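Local coordinates for protein MIP07328p (Drosophila melanogaster, PDB 6FKK) that probably acts as a repellent axon guidance cue that signals by binding semaphorin receptors through its extracellular sema domain, at residues K12-L17 against S472-H477; D412-K417 against I438-V443; A388-P393 against L453-S458. All blocks are in the same frame, centred on the assembly; numbering follows the deposited sequence.

Contact 1: residues K12-L17 against S472-H477; sequences KQDKVL and SVPLHH
D14 sends its side chain from the loop before strand 18-21 toward the end of strand 469-474. From CB, CG stands anti to the backbone N (chi1 -160°). CG lies 3.5 Å from CE1 of H477. Beyond it the two oxygens part. OD1 comes obliquely to the H477 ring, 3.1 Å from CE1, and also takes a weak bond from K15 N. OD2 lies at the ring edge, in its plane, and is also 3.6 Å from CB of V473. Carboxylate and imidazole meet tip to tip, their planes 52° apart. The ring has its polar partner elsewhere: NE2 of H477 bonds to NZ of K417. An alanine in place of D14 would lose the carboxylate, and with it the contacts to H477 and V473 and the weak bond from K15 N, so the imidazole would probably be less firmly placed. The segment leads into the strand that closes the last blade of the sema beta-propeller. That blade joins an N-terminal strand to three C-terminal ones. Pairing with strand 469-474 includes L17, whose N bonds to O of S472 at 2.7 Å, nearly along the C=O axis. The leucine side chain crosses P474 obliquely, CG 3.9 Å from CD. The same CD lies 3.3 Å from O of K15. CB of V16 points away, yet its CG2 brushes CG1 of V473 at 4.3 Å.

Contact 2: residues D412-K417 against I438-V443; sequences DGKVTK and ISEMQV
The Q442 amide is engaged through both of its polar atoms. NE2 gives a hydrogen bond to O of D412 at 3.1 Å. That oxygen lies in the amide plane, while NE2 sits above the carbonyl plane of D412. NE2 also bonds to O of L444. On the other branch, OE1 accepts NZ of K414, nearly along the C=O axis (177°). K414 keeps its chain extended until chi4, where it bends and brings NZ to OE1. NZ also makes a salt bridge with OD2 of D412 and bonds to OG1 of T11. The E440 carboxylate runs beside T416, pointing the same way, and OE2 takes a weak bond from OG1 of T416. Its stronger partner is K379, by a salt bridge. K414, T416, E440 and Q442 share one face of the antiparallel hairpin formed by strands 414-423 and 432-442, the outer two strands of a propeller blade. V415 and M441 form a hydrogen-bonded pair, with V415 N 3.0 Å from M441 O. A classic beta bulge follows, where I438 and S439 both face K417. O of K417 accepts I438 N at 2.8 Å and, weakly, S439 N. The K417 chain passes S439, CD 3.5 Å from OG, its NZ having H477 as partner. At G413, phi is 105°, and a CB would clash with NE2 of Q442. V415 meets V443, CG2 to CG2 at 3.7 Å.

Contact 3: residues A388-P393 against L453-S458; sequences AIAVHP and LVISTS
Small side chains on strand 386-396 face larger ones on strand 452-456. A388 and A390 both point across. CB of A388 sets against the branch point of L453, 3.8 Å from CG. CB of A390 is the bump that fits between two neighbours. It lies 3.7 Å from CB of L453 and equally far from CD1 of I455. The two larger residues therefore hold this methyl from two directions. I455 reaches further. Its CG1 is anti to the carbonyl carbon, and chi2 (-175°) extends the chain so that CD1 passes A390 and ends on the peptide between V391 and H392. There CD1 lies 3.5 Å from O of V391 and 3.8 Å from N of H392. The last fit is of methyl on ring. T457 turns CG2 over one face of the H392 imidazole, 3.6 Å from the ring centroid and 19° off the normal. This is a CH-pi contact, offset toward the rim, with NE2 and CD2 nearest. The ring is held from elsewhere too, ND1 bonding to NE2 of H476. L475 also touches H392 and I455. I389 and V391 point away; their side chains touch strands 265-279 and 282-290. No hydrogen bond crosses between the two segments. The axes of the short segments 388-393 and 453-456 come within 6.5 Å at their closest and differ by 15° in direction. This is the packing of a beta-propeller, where the innermost strands of two adjacent blades meet through side chains and not through backbone pairing.

All three lie in the last two blades of the sema propeller. Contact 2 is within one blade, contact 1 closes the next, and contact 3 joins the two and lies nearest the chain's centre, about 12 Å between centres, against about 18 and 22 Å for contacts 2 and 1. Contacts 1 and 2 are buried, contact 3 partly. Contact 2 is mainly backbone pairing with polar side chains. Contact 1 mixes one backbone bond with a carboxylate and apolar edges. Contact 3 is apolar packing with one CH-pi contact and no hydrogen bond. Contact 1 is the hub: 12-17 pairs with strand 432-442, and two histidines of 472-477 reach contacts 2 and 3, which do not touch.

Contact 1: residues K12-L17 against S472-H477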
# COMPACT_ATOMS: atom_id res chain seq x y z
N LYS A 12 -26.59 1.39 -2.36
CA LYS A 12 -26.81 2.38 -3.42
C LYS A 12 -25.56 2.53 -4.28
O LYS A 12 -24.43 2.45 -3.79
CB LYS A 12 -27.20 3.72 -2.81
CG LYS A 12 -26.38 4.12 -1.59
CD LYS A 12 -26.75 5.52 -1.11
CE LYS A 12 -26.19 5.79 0.27
NZ LYS A 12 -24.73 5.51 0.35
N GLN A 13 -25.78 2.76 -5.57
CA GLN A 13 -24.68 2.95 -6.52
C GLN A 13 -24.21 4.40 -6.48
O GLN A 13 -25.03 5.33 -6.49
CB GLN A 13 -25.13 2.58 -7.93
CG GLN A 13 -24.08 2.83 -9.01
CD GLN A 13 -23.12 1.67 -9.18
OE1 GLN A 13 -23.49 0.50 -9.00
NE2 GLN A 13 -21.88 1.98 -9.53
N ASP A 14 -22.90 4.60 -6.46
CA ASP A 14 -22.33 5.93 -6.37
C ASP A 14 -22.42 6.65 -7.71
O ASP A 14 -22.43 6.03 -8.77
CB ASP A 14 -20.88 5.86 -5.89
CG ASP A 14 -20.38 7.18 -5.32
OD1 ASP A 14 -21.12 8.19 -5.42
OD2 ASP A 14 -19.26 7.21 -4.77
N LYS A 15 -22.49 7.98 -7.64
CA LYS A 15 -22.61 8.82 -8.84
C LYS A 15 -21.28 8.84 -9.58
O LYS A 15 -20.36 9.55 -9.20
CB LYS A 15 -23.05 10.23 -8.45
CG LYS A 15 -23.25 11.17 -9.62
CD LYS A 15 -24.42 10.74 -10.49
CE LYS A 15 -24.64 11.70 -11.64
NZ LYS A 15 -25.79 11.29 -12.50
N VAL A 16 -21.19 8.04 -10.65
CA VAL A 16 -19.96 7.97 -11.43
C VAL A 16 -19.79 9.26 -12.22
O VAL A 16 -20.67 9.66 -13.00
CB VAL A 16 -19.97 6.75 -12.36
CG1 VAL A 16 -18.82 6.82 -13.35
CG2 VAL A 16 -19.91 5.47 -11.55
N LEU A 17 -18.65 9.93 -12.03
CA LEU A 17 -18.36 11.18 -12.73
C LEU A 17 -17.73 10.93 -14.10
O LEU A 17 -18.20 11.47 -15.10
CB LEU A 17 -17.45 12.06 -11.87
CG LEU A 17 -17.99 12.48 -10.50
CD1 LEU A 17 -17.03 13.43 -9.81
CD2 LEU A 17 -19.37 13.10 -10.63
N SER A 472 -14.08 7.48 -11.85
CA SER A 472 -14.00 8.66 -11.00
C SER A 472 -15.32 8.86 -10.28
O SER A 472 -16.37 9.01 -10.92
CB SER A 472 -13.64 9.89 -11.83
OG SER A 472 -13.55 11.05 -11.02
N VAL A 473 -15.28 8.86 -8.95
CA VAL A 473 -16.46 9.15 -8.13
C VAL A 473 -16.09 10.29 -7.18
O VAL A 473 -14.90 10.49 -6.89
CB VAL A 473 -16.93 7.91 -7.36
CG1 VAL A 473 -17.29 6.79 -8.34
CG2 VAL A 473 -15.87 7.44 -6.38
N PRO A 474 -17.06 11.07 -6.70
CA PRO A 474 -16.71 12.22 -5.85
C PRO A 474 -16.03 11.80 -4.56
O PRO A 474 -16.44 10.85 -3.89
CB PRO A 474 -18.07 12.89 -5.58
CG PRO A 474 -19.08 11.82 -5.81
CD PRO A 474 -18.51 10.99 -6.93
N LEU A 475 -14.97 12.53 -4.21
CA LEU A 475 -14.25 12.25 -2.96
C LEU A 475 -15.12 12.54 -1.74
O LEU A 475 -14.99 11.86 -0.72
CB LEU A 475 -12.96 13.08 -2.91
CG LEU A 475 -11.99 12.80 -1.76
CD1 LEU A 475 -11.27 11.48 -1.97
CD2 LEU A 475 -11.00 13.94 -1.62
N HIS A 476 -15.99 13.54 -1.83
CA HIS A 476 -16.91 13.88 -0.75
C HIS A 476 -18.24 14.28 -1.36
O HIS A 476 -18.28 15.10 -2.28
CB HIS A 476 -16.35 15.01 0.12
CG HIS A 476 -15.08 14.65 0.83
ND1 HIS A 476 -15.06 13.90 1.99
CD2 HIS A 476 -13.79 14.95 0.55
CE1 HIS A 476 -13.81 13.75 2.39
NE2 HIS A 476 -13.02 14.37 1.53
N HIS A 477 -19.32 13.71 -0.84
CA HIS A 477 -20.65 13.88 -1.42
C HIS A 477 -21.41 15.06 -0.83
O HIS A 477 -22.64 15.00 -0.73
CB HIS A 477 -21.47 12.60 -1.25
CG HIS A 477 -20.73 11.36 -1.65
ND1 HIS A 477 -20.69 10.91 -2.95
CD2 HIS A 477 -20.02 10.47 -0.92
CE1 HIS A 477 -19.98 9.79 -3.00
NE2 HIS A 477 -19.56 9.50 -1.78

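Contact 2: residues D412-K417 against I438-V443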
# COMPACT_ATOMS: atom_id res chain seq x y z
N ASP A 412 -15.60 -6.80 -4.07
CA ASP A 412 -16.97 -6.69 -4.55
C ASP A 412 -17.16 -5.48 -5.47
O ASP A 412 -18.03 -5.49 -6.33
CB ASP A 412 -17.92 -6.60 -3.34
CG ASP A 412 -19.36 -6.87 -3.70
OD1 ASP A 412 -19.67 -7.07 -4.89
OD2 ASP A 412 -20.20 -6.90 -2.77
N GLY A 413 -16.33 -4.45 -5.30
CA GLY A 413 -16.49 -3.21 -6.02
C GLY A 413 -17.04 -2.06 -5.19
O GLY A 413 -17.38 -1.02 -5.76
N LYS A 414 -17.13 -2.22 -3.88
CA LYS A 414 -17.65 -1.19 -3.00
C LYS A 414 -16.51 -0.35 -2.44
O LYS A 414 -15.35 -0.76 -2.40
CB LYS A 414 -18.45 -1.80 -1.85
CG LYS A 414 -19.52 -2.80 -2.28
CD LYS A 414 -20.47 -3.11 -1.12
CE LYS A 414 -21.37 -4.29 -1.44
NZ LYS A 414 -22.08 -4.12 -2.74
N VAL A 415 -16.87 0.86 -1.99
CA VAL A 415 -15.93 1.78 -1.37
C VAL A 415 -16.51 2.22 -0.03
O VAL A 415 -17.69 2.59 0.04
CB VAL A 415 -15.64 3.00 -2.27
CG1 VAL A 415 -14.81 4.03 -1.52
CG2 VAL A 415 -14.94 2.55 -3.54
N THR A 416 -15.69 2.19 1.01
CA THR A 416 -16.12 2.54 2.36
C THR A 416 -15.32 3.74 2.85
O THR A 416 -14.08 3.68 2.92
CB THR A 416 -15.95 1.36 3.32
OG1 THR A 416 -16.81 0.29 2.92
CG2 THR A 416 -16.28 1.78 4.74
N LYS A 417 -16.01 4.82 3.19
CA LYS A 417 -15.43 5.96 3.88
C LYS A 417 -15.66 5.80 5.38
O LYS A 417 -16.75 5.38 5.80
CB LYS A 417 -16.04 7.28 3.42
CG LYS A 417 -15.99 7.56 1.93
CD LYS A 417 -16.80 8.82 1.63
CE LYS A 417 -16.62 9.29 0.19
NZ LYS A 417 -17.02 8.26 -0.81
N ILE A 438 -18.77 6.66 7.19
CA ILE A 438 -19.41 7.74 6.45
C ILE A 438 -20.36 7.20 5.39
O ILE A 438 -21.54 7.57 5.34
CB ILE A 438 -18.35 8.67 5.84
CG1 ILE A 438 -17.50 9.30 6.94
CG2 ILE A 438 -19.00 9.74 4.98
CD1 ILE A 438 -16.35 10.12 6.42
N SER A 439 -19.87 6.30 4.53
CA SER A 439 -20.70 5.73 3.48
C SER A 439 -20.07 4.44 2.98
O SER A 439 -18.85 4.25 3.06
CB SER A 439 -20.88 6.71 2.31
OG SER A 439 -19.66 6.88 1.60
N GLU A 440 -20.92 3.56 2.45
CA GLU A 440 -20.47 2.36 1.74
C GLU A 440 -21.34 2.23 0.50
O GLU A 440 -22.51 1.86 0.59
CB GLU A 440 -20.57 1.11 2.61
CG GLU A 440 -20.02 -0.14 1.94
CD GLU A 440 -20.13 -1.38 2.81
OE1 GLU A 440 -21.18 -2.05 2.77
OE2 GLU A 440 -19.15 -1.69 3.53
N MET A 441 -20.76 2.55 -0.66
CA MET A 441 -21.51 2.58 -1.91
C MET A 441 -20.87 1.66 -2.94
O MET A 441 -19.66 1.43 -2.93
CB MET A 441 -21.59 4.00 -2.47
CG MET A 441 -22.00 5.06 -1.46
SD MET A 441 -22.44 6.61 -2.26
CE MET A 441 -22.54 7.71 -0.85
N GLN A 442 -21.71 1.14 -3.83
CA GLN A 442 -21.23 0.36 -4.96
C GLN A 442 -20.71 1.30 -6.04
O GLN A 442 -21.43 2.19 -6.50
CB GLN A 442 -22.35 -0.52 -5.51
CG GLN A 442 -21.90 -1.53 -6.55
CD GLN A 442 -21.12 -2.68 -5.94
OE1 GLN A 442 -21.48 -3.19 -4.88
NE2 GLN A 442 -20.05 -3.09 -6.60
N VAL A 443 -19.45 1.13 -6.43
CA VAL A 443 -18.81 1.97 -7.43
C VAL A 443 -18.63 1.22 -8.75
O VAL A 443 -19.06 1.69 -9.80
CB VAL A 443 -17.45 2.51 -6.92
CG1 VAL A 443 -16.69 3.18 -8.05
CG2 VAL A 443 -17.67 3.48 -5.78

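Contact 3: residues A388-P393 against L453-S458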
# COMPACT_ATOMS: atom_id res chain seq x y z
N ALA A 388 -8.14 -2.44 -1.20
CA ALA A 388 -7.42 -1.21 -1.48
C ALA A 388 -7.54 -0.25 -0.30
O ALA A 388 -8.37 -0.43 0.59
CB ALA A 388 -7.93 -0.55 -2.77
N ILE A 389 -6.71 0.79 -0.32
CA ILE A 389 -6.64 1.74 0.78
C ILE A 389 -6.19 3.09 0.22
O ILE A 389 -5.37 3.16 -0.70
CB ILE A 389 -5.69 1.24 1.89
CG1 ILE A 389 -5.66 2.20 3.07
CG2 ILE A 389 -4.30 1.00 1.33
CD1 ILE A 389 -6.81 2.04 4.03
N ALA A 390 -6.75 4.16 0.78
CA ALA A 390 -6.36 5.52 0.45
C ALA A 390 -6.84 6.43 1.57
O ALA A 390 -7.85 6.14 2.22
CB ALA A 390 -6.93 5.98 -0.90
N VAL A 391 -6.11 7.52 1.81
CA VAL A 391 -6.36 8.40 2.94
C VAL A 391 -6.39 9.85 2.47
O VAL A 391 -5.53 10.28 1.71
CB VAL A 391 -5.30 8.22 4.04
CG1 VAL A 391 -5.57 9.17 5.20
CG2 VAL A 391 -5.26 6.79 4.53
N HIS A 392 -7.40 10.60 2.94
CA HIS A 392 -7.41 12.05 2.87
C HIS A 392 -7.05 12.58 4.25
O HIS A 392 -7.91 12.60 5.14
CB HIS A 392 -8.77 12.58 2.42
CG HIS A 392 -8.82 14.07 2.24
ND1 HIS A 392 -9.97 14.74 1.88
CD2 HIS A 392 -7.87 15.02 2.37
CE1 HIS A 392 -9.72 16.03 1.79
NE2 HIS A 392 -8.45 16.23 2.09
N PRO A 393 -5.81 12.99 4.49
CA PRO A 393 -5.37 13.26 5.86
C PRO A 393 -5.76 14.64 6.36
O PRO A 393 -5.81 15.62 5.60
CB PRO A 393 -3.85 13.13 5.77
CG PRO A 393 -3.54 13.54 4.37
CD PRO A 393 -4.70 13.07 3.53
N LEU A 453 -6.65 2.68 -5.28
CA LEU A 453 -7.42 3.90 -5.05
C LEU A 453 -6.48 5.09 -5.09
O LEU A 453 -5.44 5.09 -4.42
CB LEU A 453 -8.16 3.86 -3.71
CG LEU A 453 -9.30 2.85 -3.57
CD1 LEU A 453 -9.96 2.99 -2.20
CD2 LEU A 453 -10.32 3.04 -4.68
N VAL A 454 -6.84 6.11 -5.87
CA VAL A 454 -6.05 7.32 -6.02
C VAL A 454 -6.92 8.51 -5.63
O VAL A 454 -8.08 8.59 -6.06
CB VAL A 454 -5.51 7.49 -7.45
CG1 VAL A 454 -4.57 8.68 -7.53
CG2 VAL A 454 -4.82 6.22 -7.90
N ILE A 455 -6.37 9.41 -4.83
CA ILE A 455 -7.11 10.54 -4.28
C ILE A 455 -6.55 11.83 -4.86
O ILE A 455 -5.34 12.09 -4.77
CB ILE A 455 -7.05 10.56 -2.74
CG1 ILE A 455 -7.96 9.48 -2.16
CG2 ILE A 455 -7.41 11.93 -2.22
CD1 ILE A 455 -8.04 9.51 -0.65
N SER A 456 -7.43 12.64 -5.45
CA SER A 456 -7.11 13.99 -5.89
C SER A 456 -7.98 14.94 -5.08
O SER A 456 -9.18 15.09 -5.35
CB SER A 456 -7.35 14.16 -7.39
OG SER A 456 -7.11 15.50 -7.78
N THR A 457 -7.38 15.58 -4.07
CA THR A 457 -8.16 16.43 -3.17
C THR A 457 -8.60 17.72 -3.85
O THR A 457 -9.72 18.20 -3.61
CB THR A 457 -7.36 16.74 -1.91
OG1 THR A 457 -6.06 17.24 -2.28
CG2 THR A 457 -7.19 15.49 -1.07
N SER A 458 -7.74 18.29 -4.70
CA SER A 458 -8.07 19.56 -5.33
C SER A 458 -9.25 19.44 -6.28
O SER A 458 -10.05 20.38 -6.40
CB SER A 458 -6.85 20.11 -6.07
OG SER A 458 -6.52 19.29 -7.18